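PDB 1NF2: phosphatase from Thermotoga maritima, which probably acts as a magnesium-dependent phosphatase of the haloacid dehalogenase (HAD) family. Local coordinates for residues Asn27-Cys35 against Ser255-Leu266; Val38-Leu49 against Phe60-Tyr71. All coordinates share one frame; numbering follows the deposited sequence.

Interaction 1: residues Asn27-Cys35 against Ser255-Leu266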
loop_
_atom_site.group_PDB
_atom_site.type_symbol
_atom_site.label_atom_id
_atom_site.label_comp_id
_atom_site.label_asym_id
_atom_site.label_seq_id
_atom_site.Cartn_x
_atom_site.Cartn_y
_atom_site.Cartn_z
ATOM N N ASN A 27 15.800 3.729 -15.852
ATOM C CA ASN A 27 15.326 5.108 -15.824
ATOM C C ASN A 27 15.190 5.622 -14.401
ATOM O O ASN A 27 15.482 6.789 -14.128
ATOM C CB ASN A 27 13.998 5.240 -16.562
ATOM C CG ASN A 27 14.180 5.321 -18.062
ATOM O OD1 ASN A 27 14.952 6.145 -18.551
ATOM N ND2 ASN A 27 13.471 4.470 -18.801
ATOM N N ILE A 28 14.756 4.754 -13.490
ATOM C CA ILE A 28 14.619 5.157 -12.097
ATOM C C ILE A 28 16.017 5.445 -11.550
ATOM O O ILE A 28 16.232 6.461 -10.888
ATOM C CB ILE A 28 13.965 4.054 -11.230
ATOM C CG1 ILE A 28 12.587 3.679 -11.791
ATOM C CG2 ILE A 28 13.844 4.537 -9.792
ATOM C CD1 ILE A 28 11.602 4.825 -11.888
ATOM N N GLU A 29 16.959 4.541 -11.823
ATOM C CA GLU A 29 18.346 4.700 -11.385
ATOM C C GLU A 29 18.888 6.072 -11.777
ATOM O O GLU A 29 19.515 6.754 -10.974
ATOM C CB GLU A 29 19.233 3.615 -12.008
ATOM C CG GLU A 29 19.440 2.392 -11.138
ATOM C CD GLU A 29 20.280 2.693 -9.910
ATOM O OE1 GLU A 29 20.458 1.786 -9.068
ATOM O OE2 GLU A 29 20.768 3.838 -9.789
ATOM N N LYS A 30 18.646 6.475 -13.018
ATOM C CA LYS A 30 19.122 7.771 -13.489
ATOM C C LYS A 30 18.493 8.937 -12.714
ATOM O O LYS A 30 19.176 9.907 -12.370
ATOM C CB LYS A 30 18.842 7.909 -14.989
ATOM C CG LYS A 30 19.653 6.949 -15.849
ATOM C CD LYS A 30 19.154 6.925 -17.287
ATOM C CE LYS A 30 19.185 8.313 -17.905
ATOM N NZ LYS A 30 18.625 8.314 -19.288
ATOM N N LEU A 31 17.195 8.841 -12.435
ATOM C CA LEU A 31 16.505 9.887 -11.690
ATOM C C LEU A 31 16.977 9.969 -10.245
ATOM O O LEU A 31 17.197 11.063 -9.722
ATOM C CB LEU A 31 14.993 9.645 -11.682
ATOM C CG LEU A 31 14.189 9.912 -12.951
ATOM C CD1 LEU A 31 12.720 9.591 -12.684
ATOM C CD2 LEU A 31 14.351 11.365 -13.363
ATOM N N SER A 32 17.122 8.809 -9.605
ATOM C CA SER A 32 17.528 8.735 -8.203
ATOM C C SER A 32 18.779 9.544 -7.911
ATOM O O SER A 32 19.081 9.849 -6.756
ATOM C CB SER A 32 17.753 7.285 -7.793
ATOM O OG SER A 32 18.992 6.815 -8.281
ATOM N N ARG A 33 19.521 9.872 -8.962
ATOM C CA ARG A 33 20.723 10.672 -8.809
ATOM C C ARG A 33 20.271 12.124 -8.869
ATOM O O ARG A 33 19.738 12.578 -9.883
ATOM C CB ARG A 33 21.712 10.376 -9.937
ATOM C CG ARG A 33 22.957 11.247 -9.920
ATOM C CD ARG A 33 23.736 11.117 -8.623
ATOM N NE ARG A 33 24.960 11.916 -8.656
ATOM C CZ ARG A 33 25.842 11.975 -7.663
ATOM N NH1 ARG A 33 25.640 11.278 -6.551
ATOM N NH2 ARG A 33 26.929 12.728 -7.782
ATOM N N LYS A 34 20.469 12.837 -7.765
ATOM C CA LYS A 34 20.079 14.238 -7.654
ATOM C C LYS A 34 18.583 14.456 -7.389
ATOM O O LYS A 34 18.215 15.461 -6.782
ATOM C CB LYS A 34 20.500 15.026 -8.909
ATOM C CG LYS A 34 19.864 16.412 -9.015
ATOM C CD LYS A 34 20.362 17.197 -10.223
ATOM C CE LYS A 34 21.642 17.969 -9.926
ATOM N NZ LYS A 34 22.758 17.098 -9.462
ATOM N N CYS A 35 17.728 13.529 -7.831
ATOM C CA CYS A 35 16.279 13.674 -7.631
ATOM C C CYS A 35 15.622 12.681 -6.653
ATOM O O CYS A 35 16.202 11.660 -6.296
ATOM C CB CYS A 35 15.549 13.632 -8.981
ATOM S SG CYS A 35 15.645 15.186 -9.938
ATOM N N SER A 255 8.405 4.029 -18.192
ATOM C CA SER A 255 9.511 4.572 -18.984
ATOM C C SER A 255 9.014 5.397 -20.159
ATOM O O SER A 255 9.537 6.469 -20.440
ATOM C CB SER A 255 10.394 3.444 -19.538
ATOM O OG SER A 255 11.201 2.855 -18.535
ATOM N N TYR A 256 7.998 4.887 -20.841
ATOM C CA TYR A 256 7.453 5.553 -22.013
ATOM C C TYR A 256 7.136 7.033 -21.797
ATOM O O TYR A 256 7.362 7.853 -22.687
ATOM C CB TYR A 256 6.213 4.801 -22.494
ATOM C CG TYR A 256 5.761 5.180 -23.886
ATOM C CD1 TYR A 256 4.859 6.222 -24.090
ATOM C CD2 TYR A 256 6.236 4.492 -25.002
ATOM C CE1 TYR A 256 4.437 6.571 -25.373
ATOM C CE2 TYR A 256 5.823 4.832 -26.293
ATOM C CZ TYR A 256 4.923 5.871 -26.470
ATOM O OH TYR A 256 4.515 6.220 -27.739
ATOM N N VAL A 257 6.622 7.379 -20.622
ATOM C CA VAL A 257 6.299 8.771 -20.317
ATOM C C VAL A 257 7.431 9.418 -19.525
ATOM O O VAL A 257 7.757 10.591 -19.719
ATOM C CB VAL A 257 4.981 8.882 -19.491
ATOM C CG1 VAL A 257 4.874 10.267 -18.845
ATOM C CG2 VAL A 257 3.789 8.647 -20.393
ATOM N N LEU A 258 8.037 8.635 -18.641
ATOM C CA LEU A 258 9.120 9.119 -17.808
ATOM C C LEU A 258 10.253 9.734 -18.624
ATOM O O LEU A 258 10.823 10.753 -18.239
ATOM C CB LEU A 258 9.646 7.971 -16.951
ATOM C CG LEU A 258 10.617 8.297 -15.824
ATOM C CD1 LEU A 258 10.050 9.391 -14.915
ATOM C CD2 LEU A 258 10.882 7.015 -15.040
ATOM N N GLU A 259 10.571 9.124 -19.758
ATOM C CA GLU A 259 11.648 9.629 -20.600
ATOM C C GLU A 259 11.333 10.954 -21.286
ATOM O O GLU A 259 12.246 11.639 -21.743
ATOM C CB GLU A 259 12.021 8.598 -21.670
ATOM C CG GLU A 259 12.318 7.225 -21.118
ATOM C CD GLU A 259 12.798 6.264 -22.179
ATOM O OE1 GLU A 259 12.215 6.264 -23.284
ATOM O OE2 GLU A 259 13.751 5.504 -21.903
ATOM N N ARG A 260 10.057 11.323 -21.362
ATOM C CA ARG A 260 9.681 12.570 -22.034
ATOM C C ARG A 260 9.372 13.755 -21.104
ATOM O O ARG A 260 9.255 14.897 -21.562
ATOM C CB ARG A 260 8.467 12.335 -22.947
ATOM C CG ARG A 260 8.578 11.141 -23.915
ATOM C CD ARG A 260 9.950 11.035 -24.616
ATOM N NE ARG A 260 10.362 12.251 -25.317
ATOM C CZ ARG A 260 11.502 12.366 -26.000
ATOM N NH1 ARG A 260 12.339 11.337 -26.076
ATOM N NH2 ARG A 260 11.815 13.514 -26.602
ATOM N N ILE A 261 9.246 13.494 -19.808
ATOM C CA ILE A 261 8.918 14.557 -18.857
ATOM C C ILE A 261 10.057 15.530 -18.560
ATOM O O ILE A 261 11.204 15.117 -18.415
ATOM C CB ILE A 261 8.370 13.953 -17.530
ATOM C CG1 ILE A 261 8.569 14.940 -16.386
ATOM C CG2 ILE A 261 9.045 12.638 -17.230
ATOM C CD1 ILE A 261 8.095 14.409 -15.070
ATOM N N SER A 262 9.730 16.823 -18.480
ATOM C CA SER A 262 10.721 17.865 -18.186
ATOM C C SER A 262 11.215 17.670 -16.770
ATOM O O SER A 262 10.474 17.877 -15.803
ATOM C CB SER A 262 10.118 19.263 -18.299
ATOM O OG SER A 262 9.660 19.509 -19.610
ATOM N N THR A 263 12.477 17.304 -16.645
ATOM C CA THR A 263 13.022 17.039 -15.339
ATOM C C THR A 263 14.408 17.586 -15.088
ATOM O O THR A 263 15.227 17.701 -16.005
ATOM C CB THR A 263 13.079 15.531 -15.096
ATOM O OG1 THR A 263 13.888 15.263 -13.949
ATOM C CG2 THR A 263 13.686 14.830 -16.290
ATOM N N ASP A 264 14.661 17.925 -13.829
ATOM C CA ASP A 264 15.970 18.393 -13.422
ATOM C C ASP A 264 16.783 17.106 -13.459
ATOM O O ASP A 264 16.473 16.211 -14.243
ATOM C CB ASP A 264 15.918 18.965 -12.002
ATOM C CG ASP A 264 16.070 20.473 -11.975
ATOM O OD1 ASP A 264 15.284 21.166 -12.653
ATOM O OD2 ASP A 264 16.976 20.965 -11.270
ATOM N N CYS A 265 17.781 16.986 -12.590
ATOM C CA CYS A 265 18.638 15.799 -12.571
ATOM C C CYS A 265 19.025 15.403 -14.003
ATOM O O CYS A 265 18.520 15.980 -14.967
ATOM C CB CYS A 265 17.946 14.627 -11.853
ATOM S SG CYS A 265 16.124 14.608 -11.828
ATOM N N LEU A 266 19.932 14.444 -14.149
ATOM C CA LEU A 266 20.409 14.091 -15.479
ATOM C C LEU A 266 20.889 15.333 -16.235
ATOM O O LEU A 266 21.240 15.260 -17.417
ATOM C CB LEU A 266 19.243 13.457 -16.253
ATOM C CG LEU A 266 18.356 12.431 -15.562
ATOM C CD1 LEU A 266 17.218 12.019 -16.493
ATOM C CD2 LEU A 266 19.188 11.244 -15.166
#

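Interaction 2: residues Val38-Leu49 against Phe60-Tyr71. With SO4 (sulfate ion), chain D.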
loop_
_atom_site.group_PDB
_atom_site.type_symbol
_atom_site.label_atom_id
_atom_site.label_comp_id
_atom_site.label_asym_id
_atom_site.label_seq_id
_atom_site.Cartn_x
_atom_site.Cartn_y
_atom_site.Cartn_z
ATOM N N VAL A 38 9.852 8.120 -4.979
ATOM C CA VAL A 38 8.955 7.616 -3.929
ATOM C C VAL A 38 8.116 6.412 -4.377
ATOM O O VAL A 38 7.510 6.425 -5.443
ATOM C CB VAL A 38 7.975 8.728 -3.455
ATOM C CG1 VAL A 38 7.069 8.209 -2.334
ATOM C CG2 VAL A 38 8.757 9.943 -2.980
ATOM N N PHE A 39 8.095 5.370 -3.556
ATOM C CA PHE A 39 7.315 4.174 -3.847
ATOM C C PHE A 39 6.112 4.147 -2.900
ATOM O O PHE A 39 6.263 4.303 -1.687
ATOM C CB PHE A 39 8.169 2.918 -3.646
ATOM C CG PHE A 39 9.301 2.788 -4.633
ATOM C CD1 PHE A 39 10.455 3.547 -4.499
ATOM C CD2 PHE A 39 9.196 1.927 -5.717
ATOM C CE1 PHE A 39 11.489 3.448 -5.435
ATOM C CE2 PHE A 39 10.223 1.824 -6.656
ATOM C CZ PHE A 39 11.368 2.583 -6.517
ATOM N N ALA A 40 4.920 3.956 -3.452
ATOM C CA ALA A 40 3.704 3.930 -2.648
ATOM C C ALA A 40 2.921 2.661 -2.934
ATOM O O ALA A 40 2.415 2.469 -4.036
ATOM C CB ALA A 40 2.856 5.157 -2.954
ATOM N N SER A 41 2.799 1.804 -1.931
ATOM C CA SER A 41 2.107 0.536 -2.109
ATOM C C SER A 41 1.113 0.187 -1.006
ATOM O O SER A 41 1.123 0.783 0.074
ATOM C CB SER A 41 3.140 -0.589 -2.202
ATOM O OG SER A 41 2.512 -1.842 -2.387
ATOM N N GLY A 42 0.261 -0.796 -1.294
ATOM C CA GLY A 42 -0.703 -1.256 -0.313
ATOM C C GLY A 42 -0.092 -2.422 0.447
ATOM O O GLY A 42 -0.633 -2.877 1.456
ATOM N N ARG A 43 1.058 -2.894 -0.035
ATOM C CA ARG A 43 1.767 -4.021 0.575
ATOM C C ARG A 43 2.469 -3.622 1.876
ATOM O O ARG A 43 2.559 -2.439 2.203
ATOM C CB ARG A 43 2.791 -4.594 -0.420
ATOM C CG ARG A 43 2.220 -4.825 -1.822
ATOM C CD ARG A 43 3.243 -5.417 -2.792
ATOM N NE ARG A 43 3.269 -6.872 -2.729
ATOM C CZ ARG A 43 2.617 -7.676 -3.566
ATOM N NH1 ARG A 43 1.885 -7.172 -4.547
ATOM N NH2 ARG A 43 2.691 -8.989 -3.411
ATOM N N MET A 44 2.947 -4.623 2.616
ATOM C CA MET A 44 3.650 -4.404 3.880
ATOM C C MET A 44 4.893 -3.535 3.636
ATOM O O MET A 44 5.357 -3.418 2.505
ATOM C CB MET A 44 4.078 -5.752 4.493
ATOM C CG MET A 44 2.941 -6.726 4.834
ATOM S SD MET A 44 3.509 -8.358 5.446
ATOM C CE MET A 44 4.286 -7.861 6.847
ATOM N N LEU A 45 5.434 -2.932 4.692
ATOM C CA LEU A 45 6.618 -2.086 4.548
ATOM C C LEU A 45 7.817 -2.926 4.112
ATOM O O LEU A 45 8.561 -2.543 3.209
ATOM C CB LEU A 45 6.945 -1.391 5.870
ATOM C CG LEU A 45 7.766 -0.090 5.909
ATOM C CD1 LEU A 45 8.798 -0.203 7.017
ATOM C CD2 LEU A 45 8.440 0.201 4.585
ATOM N N VAL A 46 8.008 -4.067 4.766
ATOM C CA VAL A 46 9.119 -4.949 4.438
ATOM C C VAL A 46 9.060 -5.433 2.998
ATOM O O VAL A 46 10.086 -5.487 2.318
ATOM C CB VAL A 46 9.171 -6.187 5.366
ATOM C CG1 VAL A 46 9.754 -5.798 6.698
ATOM C CG2 VAL A 46 7.778 -6.775 5.540
ATOM N N SER A 47 7.866 -5.785 2.533
ATOM C CA SER A 47 7.706 -6.257 1.165
ATOM C C SER A 47 8.101 -5.162 0.182
ATOM O O SER A 47 8.733 -5.428 -0.846
ATOM C CB SER A 47 6.254 -6.666 0.903
ATOM O OG SER A 47 5.835 -7.681 1.801
ATOM N N THR A 48 7.731 -3.930 0.509
ATOM C CA THR A 48 8.024 -2.796 -0.348
ATOM C C THR A 48 9.513 -2.459 -0.342
ATOM O O THR A 48 10.107 -2.245 -1.396
ATOM C CB THR A 48 7.189 -1.562 0.083
ATOM O OG1 THR A 48 5.801 -1.929 0.145
ATOM C CG2 THR A 48 7.363 -0.409 -0.913
ATOM N N LEU A 49 10.125 -2.427 0.836
ATOM C CA LEU A 49 11.547 -2.120 0.922
ATOM C C LEU A 49 12.374 -3.213 0.246
ATOM O O LEU A 49 13.468 -2.951 -0.256
ATOM C CB LEU A 49 11.985 -1.975 2.385
ATOM C CG LEU A 49 11.288 -0.893 3.222
ATOM C CD1 LEU A 49 11.871 -0.884 4.618
ATOM C CD2 LEU A 49 11.452 0.466 2.571
ATOM N N PHE A 60 14.167 3.984 -0.458
ATOM C CA PHE A 60 13.736 5.330 -0.817
ATOM C C PHE A 60 12.589 5.745 0.091
ATOM O O PHE A 60 12.074 4.932 0.866
ATOM C CB PHE A 60 13.204 5.340 -2.256
ATOM C CG PHE A 60 14.198 4.890 -3.288
ATOM C CD1 PHE A 60 14.912 5.820 -4.035
ATOM C CD2 PHE A 60 14.410 3.539 -3.521
ATOM C CE1 PHE A 60 15.827 5.408 -5.003
ATOM C CE2 PHE A 60 15.323 3.116 -4.485
ATOM C CZ PHE A 60 16.030 4.052 -5.227
ATOM N N PRO A 61 12.195 7.032 0.033
ATOM C CA PRO A 61 11.077 7.461 0.872
ATOM C C PRO A 61 9.963 6.501 0.437
ATOM O O PRO A 61 9.763 6.282 -0.759
ATOM C CB PRO A 61 10.843 8.897 0.407
ATOM C CG PRO A 61 12.253 9.372 0.136
ATOM C CD PRO A 61 12.864 8.187 -0.596
ATOM N N THR A 62 9.254 5.914 1.390
ATOM C CA THR A 62 8.236 4.942 1.041
ATOM C C THR A 62 6.879 5.073 1.739
ATOM O O THR A 62 6.800 5.398 2.928
ATOM C CB THR A 62 8.798 3.516 1.290
ATOM O OG1 THR A 62 9.927 3.297 0.431
ATOM C CG2 THR A 62 7.744 2.447 1.027
ATOM N N ILE A 63 5.818 4.826 0.975
ATOM C CA ILE A 63 4.457 4.842 1.494
ATOM C C ILE A 63 4.004 3.386 1.387
ATOM O O ILE A 63 3.971 2.814 0.295
ATOM C CB ILE A 63 3.520 5.755 0.657
ATOM C CG1 ILE A 63 3.978 7.216 0.769
ATOM C CG2 ILE A 63 2.076 5.635 1.161
ATOM C CD1 ILE A 63 3.140 8.187 -0.029
ATOM N N ALA A 64 3.688 2.789 2.534
ATOM C CA ALA A 64 3.268 1.394 2.618
ATOM C C ALA A 64 1.886 1.248 3.276
ATOM O O ALA A 64 1.330 2.223 3.781
ATOM C CB ALA A 64 4.314 0.603 3.405
ATOM N N TYR A 65 1.338 0.032 3.264
ATOM C CA TYR A 65 0.022 -0.224 3.858
ATOM C C TYR A 65 -1.010 0.793 3.383
ATOM O O TYR A 65 -1.865 1.232 4.156
ATOM C CB TYR A 65 0.102 -0.179 5.388
ATOM C CG TYR A 65 0.810 -1.365 6.008
ATOM C CD1 TYR A 65 0.180 -2.604 6.118
ATOM C CD2 TYR A 65 2.111 -1.244 6.491
ATOM C CE1 TYR A 65 0.834 -3.699 6.703
ATOM C CE2 TYR A 65 2.769 -2.325 7.070
ATOM C CZ TYR A 65 2.126 -3.546 7.177
ATOM O OH TYR A 65 2.779 -4.604 7.770
ATOM N N ASN A 66 -0.908 1.176 2.114
ATOM C CA ASN A 66 -1.845 2.123 1.512
ATOM C C ASN A 66 -1.999 3.447 2.273
ATOM O O ASN A 66 -3.099 4.002 2.366
ATOM C CB ASN A 66 -3.212 1.448 1.348
ATOM C CG ASN A 66 -4.164 2.262 0.496
ATOM O OD1 ASN A 66 -3.779 2.770 -0.552
ATOM N ND2 ASN A 66 -5.416 2.384 0.938
ATOM N N GLY A 67 -0.899 3.956 2.818
ATOM C CA GLY A 67 -0.964 5.225 3.522
ATOM C C GLY A 67 -0.757 5.233 5.025
ATOM O O GLY A 67 -0.531 6.306 5.600
ATOM N N ALA A 68 -0.818 4.064 5.665
ATOM C CA ALA A 68 -0.655 3.977 7.115
ATOM C C ALA A 68 0.795 4.181 7.539
ATOM O O ALA A 68 1.067 4.661 8.642
ATOM C CB ALA A 68 -1.171 2.628 7.629
ATOM N N ILE A 69 1.730 3.813 6.671
ATOM C CA ILE A 69 3.138 3.992 6.984
ATOM C C ILE A 69 3.886 4.870 5.990
ATOM O O ILE A 69 3.736 4.722 4.774
ATOM C CB ILE A 69 3.862 2.633 7.083
ATOM C CG1 ILE A 69 3.412 1.921 8.366
ATOM C CG2 ILE A 69 5.374 2.824 7.075
ATOM C CD1 ILE A 69 4.200 0.681 8.703
ATOM N N VAL A 70 4.670 5.802 6.526
ATOM C CA VAL A 70 5.510 6.677 5.713
ATOM C C VAL A 70 6.918 6.452 6.254
ATOM O O VAL A 70 7.179 6.649 7.442
ATOM C CB VAL A 70 5.131 8.170 5.849
ATOM C CG1 VAL A 70 6.110 9.034 5.053
ATOM C CG2 VAL A 70 3.721 8.397 5.330
ATOM N N TYR A 71 7.816 6.014 5.380
ATOM C CA TYR A 71 9.188 5.726 5.765
ATOM C C TYR A 71 10.226 6.543 4.997
ATOM O O TYR A 71 10.077 6.787 3.799
ATOM C CB TYR A 71 9.431 4.228 5.568
ATOM C CG TYR A 71 10.878 3.805 5.405
ATOM C CD1 TYR A 71 11.570 4.042 4.209
ATOM C CD2 TYR A 71 11.548 3.138 6.432
ATOM C CE1 TYR A 71 12.889 3.624 4.039
ATOM C CE2 TYR A 71 12.868 2.711 6.273
ATOM C CZ TYR A 71 13.532 2.958 5.073
ATOM O OH TYR A 71 14.830 2.530 4.913
HETATM S S SO4 D . -2.180 -1.287 -4.314
HETATM O O1 SO4 D . -0.762 -0.999 -4.103
HETATM O O2 SO4 D . -2.671 -2.091 -3.190
HETATM O O3 SO4 D . -2.903 -0.009 -4.398
HETATM O O4 SO4 D . -2.386 -2.060 -5.544
#

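Interaction 1: residues Asn27-Cys35 against Ser255-Leu266
The disulfide between C35 and C265 is the covalent tie of this contact: the two SG atoms lie 2.0 Å apart, with a chi3 of -90°, the usual near-perpendicular twist of a disulfide. Around it the packing is apolar. L31 sends CD2 to within 4.0 Å of C265 SG, while its other methyl, CD1, meets L258 CD1 tip to tip at 3.5 Å, a tight fit. The aliphatic part of K34 lies against the backbone of C265, and L266 lays its CD2 methyl on the K30 backbone and CB. Residues 264-266 are poorly ordered, however, so the bridge is secure but the finer approaches of C265 and L266 are less certain.

At the far end the amide of N27 donates twice through ND2, to S255 OG at 2.8 Å and to E259 OE2 at 3.3 Å. Both acceptors lie close to the amide plane, whereas the carboxylate stands at 90° to it and is met from above its own plane. Replacing N27 by an alanine is likely to cost E259 OE2 and S255 OG their shared donor, though S255 keeps D24.

Further out, D264 forms a salt bridge with R3, and F5 of strand 4-8 backs L31 and T263. A covalent bond at one end and one neutral and one charge-assisted hydrogen bond at the other thus fasten helix 253-258 and the tail after it to helix 22-31 and the turn that follows, with leucines between.

Interaction 2: residues Val38-Leu49 against Phe60-Tyr71
F39 and F60 meet at one end of this contact, with CE1 of F39 over a face of the F60 ring, 3.5 Å from its CD2; the ring planes are inclined at 47°, an oblique pair. Between them and the loop, strands 38-40 and 62-64 pair in parallel. I63 N donates to F39 O almost straight (178°), S41 N donates to I63 O, and A40 CB rests 3.7 Å from I63 CB.

On the face that carries T62, opposite A40 and I63, helix 45-49 packs through three residues. With chi1 near -157°, L45 swings CG away from the backbone N and onto I69 CG2 at 3.9 Å. T48 and T62 run alongside each other head to tail, their CG2 methyls in tight contact at 3.5 Å; T48 OG1 turns back to M44 O, which also accepts T48 N from the opposite face of its carbonyl plane. L49 CD2 lies over a face of Y71, 4.0 Å from the ring centroid, a CH-pi contact.

At the loop end, M44 CA sits over the face of the Y65 ring, whose hydroxyl bonds to D108. A chi1 of -180° turns S41 OG forward along the chain, where it accepts R43 N at 3.0 Å and forms an ST turn. The amide between them, G42 N, donates to a sulfate that K191 also holds, while R43 pairs with D10, a magnesium ligand.

The whole is a beta-alpha-beta crossover of the HAD core: helix 45-55 spans strands 36-40 and 62-64, helix 9-13 adjoins F39 and T48, helices 191-202 and 216-222 pack on I63, and strand 4-8 pairs with strand 36-40.

Overall arrangement
From the N terminus the chain lays down strand 4-8, then helix 22-31, whose end enters interaction 1; the turn after it leads directly into strand 36-40 and so to interaction 2. That second contact closes a short loop, only ten residues lying between its segments, and completes one crossover of the core. The chain adds strands 69-72 and 76-80, builds the six-stranded sheet of the second domain, and returns to the core with helix 191-202 before strands 209-213 and 227-230. Residues 255-266 then close the long loop of interaction 1, with interaction 2 nested inside. Their centres lie about 21 Å apart, yet they touch where S32 CB packs on F60 CE1 at 3.9 Å.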